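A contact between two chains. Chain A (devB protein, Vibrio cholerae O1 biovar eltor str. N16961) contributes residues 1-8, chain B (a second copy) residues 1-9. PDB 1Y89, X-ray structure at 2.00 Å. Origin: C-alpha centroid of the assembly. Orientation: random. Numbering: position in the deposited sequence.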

HETATM    1  N   MSE A   1      10.888   1.055  -2.395  1.00 33.50           N
HETATM    2  CA  MSE A   1       9.845   1.713  -1.544  1.00 31.80           C
HETATM    3  C   MSE A   1       9.358   0.754  -0.448  1.00 30.28           C
HETATM    4  O   MSE A   1       9.532  -0.474  -0.555  1.00 28.25           O
ATOM      5  N   ILE A   2       8.813   1.321   0.625  1.00 27.54           N
ATOM      6  CA  ILE A   2       8.270   0.519   1.704  1.00 27.74           C
ATOM      7  C   ILE A   2       6.777   0.823   1.897  1.00 26.81           C
ATOM      8  O   ILE A   2       6.370   1.990   1.910  1.00 25.11           O
ATOM      9  N   ASN A   3       5.991  -0.239   2.020  1.00 26.15           N
ATOM     10  CA  ASN A   3       4.537  -0.166   2.151  1.00 27.01           C
ATOM     11  C   ASN A   3       4.125  -0.855   3.451  1.00 26.93           C
ATOM     12  O   ASN A   3       4.437  -2.018   3.662  1.00 26.42           O
ATOM     13  N   HIS A   4       3.500  -0.127   4.373  1.00 25.42           N
ATOM     14  CA  HIS A   4       2.950  -0.728   5.591  1.00 24.95           C
ATOM     15  C   HIS A   4       1.433  -0.698   5.490  1.00 25.18           C
ATOM     16  O   HIS A   4       0.827   0.376   5.206  1.00 23.77           O
ATOM     17  N   LYS A   5       0.812  -1.839   5.747  1.00 23.71           N
ATOM     18  CA  LYS A   5      -0.639  -1.928   5.706  1.00 25.13           C
ATOM     19  C   LYS A   5      -1.146  -2.447   7.042  1.00 24.99           C
ATOM     20  O   LYS A   5      -0.657  -3.460   7.533  1.00 24.49           O
ATOM     21  N   ILE A   6      -2.112  -1.756   7.633  1.00 24.21           N
ATOM     22  CA  ILE A   6      -2.758  -2.226   8.882  1.00 23.87           C
ATOM     23  C   ILE A   6      -4.235  -2.467   8.571  1.00 23.48           C
ATOM     24  O   ILE A   6      -4.942  -1.549   8.170  1.00 22.67           O
ATOM     25  N   PHE A   7      -4.649  -3.717   8.710  1.00 22.83           N
ATOM     26  CA  PHE A   7      -5.997  -4.192   8.397  1.00 22.66           C
ATOM     27  C   PHE A   7      -6.735  -4.419   9.694  1.00 22.67           C
ATOM     28  O   PHE A   7      -6.119  -4.739  10.717  1.00 23.22           O
ATOM     29  N   PRO A   8      -8.062  -4.330   9.642  1.00 23.50           N
ATOM     30  CA  PRO A   8      -8.843  -4.461  10.873  1.00 23.85           C
ATOM     31  C   PRO A   8      -8.952  -5.915  11.390  1.00 24.45           C
ATOM     32  O   PRO A   8      -9.225  -6.116  12.566  1.00 24.77           O
TER
HETATM   33  N   MSE B   1      -8.963   0.286   6.856  1.00 33.19           N
HETATM   34  CA  MSE B   1      -7.538  -0.059   6.584  1.00 32.36           C
HETATM   35  C   MSE B   1      -6.672   1.216   6.424  1.00 30.94           C
HETATM   36  O   MSE B   1      -7.111   2.212   5.845  1.00 30.36           O
ATOM     37  N   ILE B   2      -5.461   1.193   6.965  1.00 27.86           N
ATOM     38  CA  ILE B   2      -4.495   2.275   6.765  1.00 27.87           C
ATOM     39  C   ILE B   2      -3.257   1.760   6.012  1.00 27.08           C
ATOM     40  O   ILE B   2      -2.758   0.665   6.298  1.00 26.37           O
ATOM     41  N   ASN B   3      -2.790   2.560   5.057  1.00 26.37           N
ATOM     42  CA  ASN B   3      -1.664   2.212   4.168  1.00 26.18           C
ATOM     43  C   ASN B   3      -0.668   3.361   4.177  1.00 25.54           C
ATOM     44  O   ASN B   3      -1.026   4.493   3.867  1.00 26.03           O
ATOM     45  N   HIS B   4       0.551   3.106   4.639  1.00 23.72           N
ATOM     46  CA  HIS B   4       1.583   4.112   4.592  1.00 24.24           C
ATOM     47  C   HIS B   4       2.575   3.694   3.505  1.00 23.75           C
ATOM     48  O   HIS B   4       3.042   2.546   3.529  1.00 23.36           O
ATOM     49  N   LYS B   5       2.932   4.616   2.604  1.00 22.61           N
ATOM     50  CA  LYS B   5       3.882   4.309   1.526  1.00 23.72           C
ATOM     51  C   LYS B   5       5.030   5.291   1.601  1.00 24.05           C
ATOM     52  O   LYS B   5       4.815   6.511   1.598  1.00 23.28           O
ATOM     53  N   ILE B   6       6.253   4.779   1.666  1.00 23.57           N
ATOM     54  CA  ILE B   6       7.405   5.683   1.677  1.00 23.59           C
ATOM     55  C   ILE B   6       8.202   5.437   0.419  1.00 22.68           C
ATOM     56  O   ILE B   6       8.684   4.318   0.188  1.00 20.97           O
ATOM     57  N   PHE B   7       8.303   6.495  -0.390  1.00 22.46           N
ATOM     58  CA  PHE B   7       8.999   6.451  -1.674  1.00 22.78           C
ATOM     59  C   PHE B   7      10.328   7.186  -1.543  1.00 22.74           C
ATOM     60  O   PHE B   7      10.436   8.108  -0.726  1.00 22.73           O
ATOM     61  N   PRO B   8      11.323   6.807  -2.358  1.00 23.33           N
ATOM     62  CA  PRO B   8      12.648   7.430  -2.304  1.00 23.69           C
ATOM     63  C   PRO B   8      12.615   8.889  -2.756  1.00 24.81           C
ATOM     64  O   PRO B   8      13.369   9.698  -2.233  1.00 25.59           O
ATOM     65  N   THR B   9      11.717   9.227  -3.685  1.00 24.38           N
ATOM     66  CA  THR B   9      11.667  10.564  -4.270  1.00 24.52           C
ATOM     67  C   THR B   9      10.233  11.043  -4.487  1.00 23.76           C
ATOM     68  O   THR B   9       9.284  10.248  -4.553  1.00 23.20           O
TER

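The two strands run antiparallel, with 172° between their N-to-C directions and His4(A) opposite His4(B) at the center of the register. Six backbone hydrogen bonds fix this register. His4(A) N to His4(B) O and His4(B) N to His4(A) O each measure 2.8 Å; on one flank Ile6(B) N reaches Ile2(A) O at 2.8 Å, and on the other Ile6(A) N reaches Ile2(B) O at 2.8 Å. The outer pair, Ile2(A) N to Ile6(B) O and Ile2(B) N to Ile6(A) O, is longer at 3.0 Å. The alternation of the strands then sends Ile2, His4 and Ile6 of both chains to one face of the sheet, and Asn3 and Lys5 to the other.

Apolar packing on the isoleucine face joins unlike rotamers: Ile2 is t at chi1 in both chains, Ile6 is m. Ile2(A) CG2 lies 3.6 Å from Ile6(B) CB, and Ile2(B) CG2 lies 3.5 Å from Ile6(A) CB, while the ends of both Ile2 side chains lead away from the partner strand. Between these pairs the His4 side chains, both m, approach no closer than 4.3 Å, His4(A) CB to His4(B) CB; this contact leaves His4(A) ND1 buried without a polar partner.

At the ends, selenomethionine meets phenylalanine, but not symmetrically. Met1(A), chi1 p, points toward chain B and brings CE to 3.6 Å from Phe7(B) CZ, with SE 5.1 Å from that ring's centroid. Met1(B), chi1 t, leaves CA sideways and sets CG over a face of the Phe7(A) ring, 4.0 Å from its centroid and 27° off the normal, a CH-pi contact; its SE lies 4.9 Å from the same centroid. Both Phe7 residues are m, and although their CA-to-CB bonds point away, their rings come nearer the other chain.

Polar side chains occupy the Asn3-Lys5 face. Both asparagines are t, and their ends converge. Asn3(B) ND2 donates to His4(A) O at 3.2 Å with an angle of 165°, but its position is less certain because Asn3(A) OD1 sits 2.2 Å from Asn3(B) ND2, a clash that supports no bonding claim. Asn3(A) ND2 is satisfied elsewhere in the structure. The lysines, both m, t, t through chi3, lay CG beside the opposing amide: Lys5(A) CG is 3.6 Å from Asn3(B) ND2, and Lys5(B) CG is 3.6 Å from Asn3(A) OD1. One water accepts weak hydrogen bonds from Lys5(A) NZ and Lys5(B) NZ, each 3.3 Å from the water O, and so bridges the chains.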

HETATM    1  CB  MSE A   1       8.722   2.312  -2.410  1.00 33.93           C
HETATM    2  CG  MSE A   1       7.770   1.344  -3.066  1.00 39.52           C
HETATM    3 SE   MSE A   1       6.152   0.990  -1.918  1.00 58.48          SE
HETATM    4  CE  MSE A   1       4.690   1.753  -3.125  1.00 46.80           C
ATOM      5  CB  ILE A   2       9.096   0.656   3.019  1.00 28.73           C
ATOM      6  CG1 ILE A   2       8.490  -0.207   4.142  1.00 31.14           C
ATOM      7  CG2 ILE A   2       9.166   2.103   3.491  1.00 31.40           C
ATOM      8  CD1 ILE A   2       9.534  -0.688   5.169  1.00 37.71           C
ATOM      9  CB  ASN A   3       3.960  -0.867   0.917  1.00 28.58           C
ATOM     10  CG  ASN A   3       2.483  -0.667   0.725  1.00 34.75           C
ATOM     11  OD1 ASN A   3       1.849   0.211   1.323  1.00 39.97           O
ATOM     12  ND2 ASN A   3       1.916  -1.475  -0.171  1.00 39.33           N
ATOM     13  CB  HIS A   4       3.281   0.096   6.841  1.00 25.80           C
ATOM     14  CG  HIS A   4       4.742   0.310   7.097  1.00 28.32           C
ATOM     15  ND1 HIS A   4       5.551   1.053   6.260  1.00 34.24           N
ATOM     16  CD2 HIS A   4       5.514  -0.032   8.157  1.00 31.52           C
ATOM     17  CE1 HIS A   4       6.771   1.117   6.770  1.00 31.80           C
ATOM     18  NE2 HIS A   4       6.773   0.470   7.922  1.00 33.74           N
ATOM     19  CB  LYS A   5      -1.081  -2.859   4.587  1.00 25.23           C
ATOM     20  CG  LYS A   5      -0.554  -2.485   3.215  1.00 30.07           C
ATOM     21  CD  LYS A   5      -1.253  -3.320   2.150  1.00 36.42           C
ATOM     22  CE  LYS A   5      -1.001  -2.760   0.770  1.00 39.85           C
ATOM     23  NZ  LYS A   5      -2.298  -2.749   0.053  1.00 43.05           N
ATOM     24  CB  ILE A   6      -2.581  -1.217  10.044  1.00 24.41           C
ATOM     25  CG1 ILE A   6      -1.075  -0.883  10.274  1.00 24.79           C
ATOM     26  CG2 ILE A   6      -3.292  -1.713  11.360  1.00 24.29           C
ATOM     27  CD1 ILE A   6      -0.859   0.269  11.238  1.00 25.37           C
ATOM     28  CB  PHE A   7      -5.941  -5.537   7.657  1.00 21.92           C
ATOM     29  CG  PHE A   7      -5.313  -5.467   6.272  1.00 24.50           C
ATOM     30  CD1 PHE A   7      -3.936  -5.583   6.103  1.00 24.49           C
ATOM     31  CD2 PHE A   7      -6.121  -5.290   5.139  1.00 25.68           C
ATOM     32  CE1 PHE A   7      -3.370  -5.534   4.813  1.00 24.90           C
ATOM     33  CE2 PHE A   7      -5.560  -5.220   3.862  1.00 24.34           C
ATOM     34  CZ  PHE A   7      -4.203  -5.352   3.703  1.00 22.90           C
ATOM     35  CB  PRO A   8     -10.215  -3.910  10.459  1.00 24.30           C
ATOM     36  CG  PRO A   8     -10.331  -4.299   8.975  1.00 24.06           C
ATOM     37  CD  PRO A   8      -8.911  -4.104   8.439  1.00 22.56           C
TER
HETATM   38  CB  MSE B   1      -7.501  -0.992   5.369  1.00 33.89           C
HETATM   39  CG  MSE B   1      -6.198  -1.717   5.104  1.00 41.45           C
HETATM   40 SE   MSE B   1      -5.045  -0.609   3.878  1.00 60.34          SE
HETATM   41  CE  MSE B   1      -6.151  -0.723   2.324  1.00 54.44           C
ATOM     42  CB  ILE B   2      -4.101   2.982   8.088  1.00 28.50           C
ATOM     43  CG1 ILE B   2      -3.087   4.119   7.854  1.00 29.70           C
ATOM     44  CG2 ILE B   2      -3.609   2.004   9.124  1.00 30.80           C
ATOM     45  CD1 ILE B   2      -3.212   5.246   8.885  1.00 34.74           C
ATOM     46  CB  ASN B   3      -2.239   1.938   2.776  1.00 26.87           C
ATOM     47  CG  ASN B   3      -1.218   1.391   1.757  1.00 32.49           C
ATOM     48  OD1 ASN B   3      -1.500   1.427   0.560  1.00 37.53           O
ATOM     49  ND2 ASN B   3      -0.066   0.896   2.204  1.00 34.82           N
ATOM     50  CB  HIS B   4       2.347   4.199   5.913  1.00 24.46           C
ATOM     51  CG  HIS B   4       1.485   4.367   7.130  1.00 30.01           C
ATOM     52  ND1 HIS B   4       1.637   5.423   8.004  1.00 32.88           N
ATOM     53  CD2 HIS B   4       0.513   3.583   7.656  1.00 32.33           C
ATOM     54  CE1 HIS B   4       0.785   5.294   9.005  1.00 33.79           C
ATOM     55  NE2 HIS B   4       0.084   4.189   8.815  1.00 34.96           N
ATOM     56  CB  LYS B   5       3.189   4.417   0.183  1.00 24.51           C
ATOM     57  CG  LYS B   5       1.898   3.576   0.081  1.00 27.74           C
ATOM     58  CD  LYS B   5       1.338   3.656  -1.344  1.00 35.64           C
ATOM     59  CE  LYS B   5       0.431   2.490  -1.669  1.00 38.27           C
ATOM     60  NZ  LYS B   5       0.889   1.917  -2.991  1.00 43.23           N
ATOM     61  CB  ILE B   6       8.296   5.527   2.943  1.00 23.09           C
ATOM     62  CG1 ILE B   6       7.463   5.777   4.228  1.00 25.01           C
ATOM     63  CG2 ILE B   6       9.519   6.499   2.865  1.00 23.71           C
ATOM     64  CD1 ILE B   6       8.320   5.649   5.539  1.00 26.85           C
ATOM     65  CB  PHE B   7       8.171   7.179  -2.727  1.00 22.34           C
ATOM     66  CG  PHE B   7       6.879   6.485  -3.094  1.00 24.17           C
ATOM     67  CD1 PHE B   7       5.734   6.686  -2.348  1.00 24.96           C
ATOM     68  CD2 PHE B   7       6.812   5.649  -4.208  1.00 23.85           C
ATOM     69  CE1 PHE B   7       4.529   6.051  -2.693  1.00 25.72           C
ATOM     70  CE2 PHE B   7       5.594   5.028  -4.552  1.00 23.43           C
ATOM     71  CZ  PHE B   7       4.477   5.250  -3.809  1.00 22.59           C
ATOM     72  CB  PRO B   8      13.492   6.572  -3.264  1.00 24.39           C
ATOM     73  CG  PRO B   8      12.505   5.910  -4.187  1.00 23.53           C
ATOM     74  CD  PRO B   8      11.244   5.736  -3.376  1.00 22.36           C
ATOM     75  CB  THR B   9      12.384  10.603  -5.638  1.00 24.53           C
ATOM     76  OG1 THR B   9      11.650   9.802  -6.564  1.00 24.99           O
ATOM     77  CG2 THR B   9      13.818  10.081  -5.544  1.00 25.53           C
TER
HETATM   78  O   HOH W   1      -0.966  -0.737  -2.241  1.00 46.04           O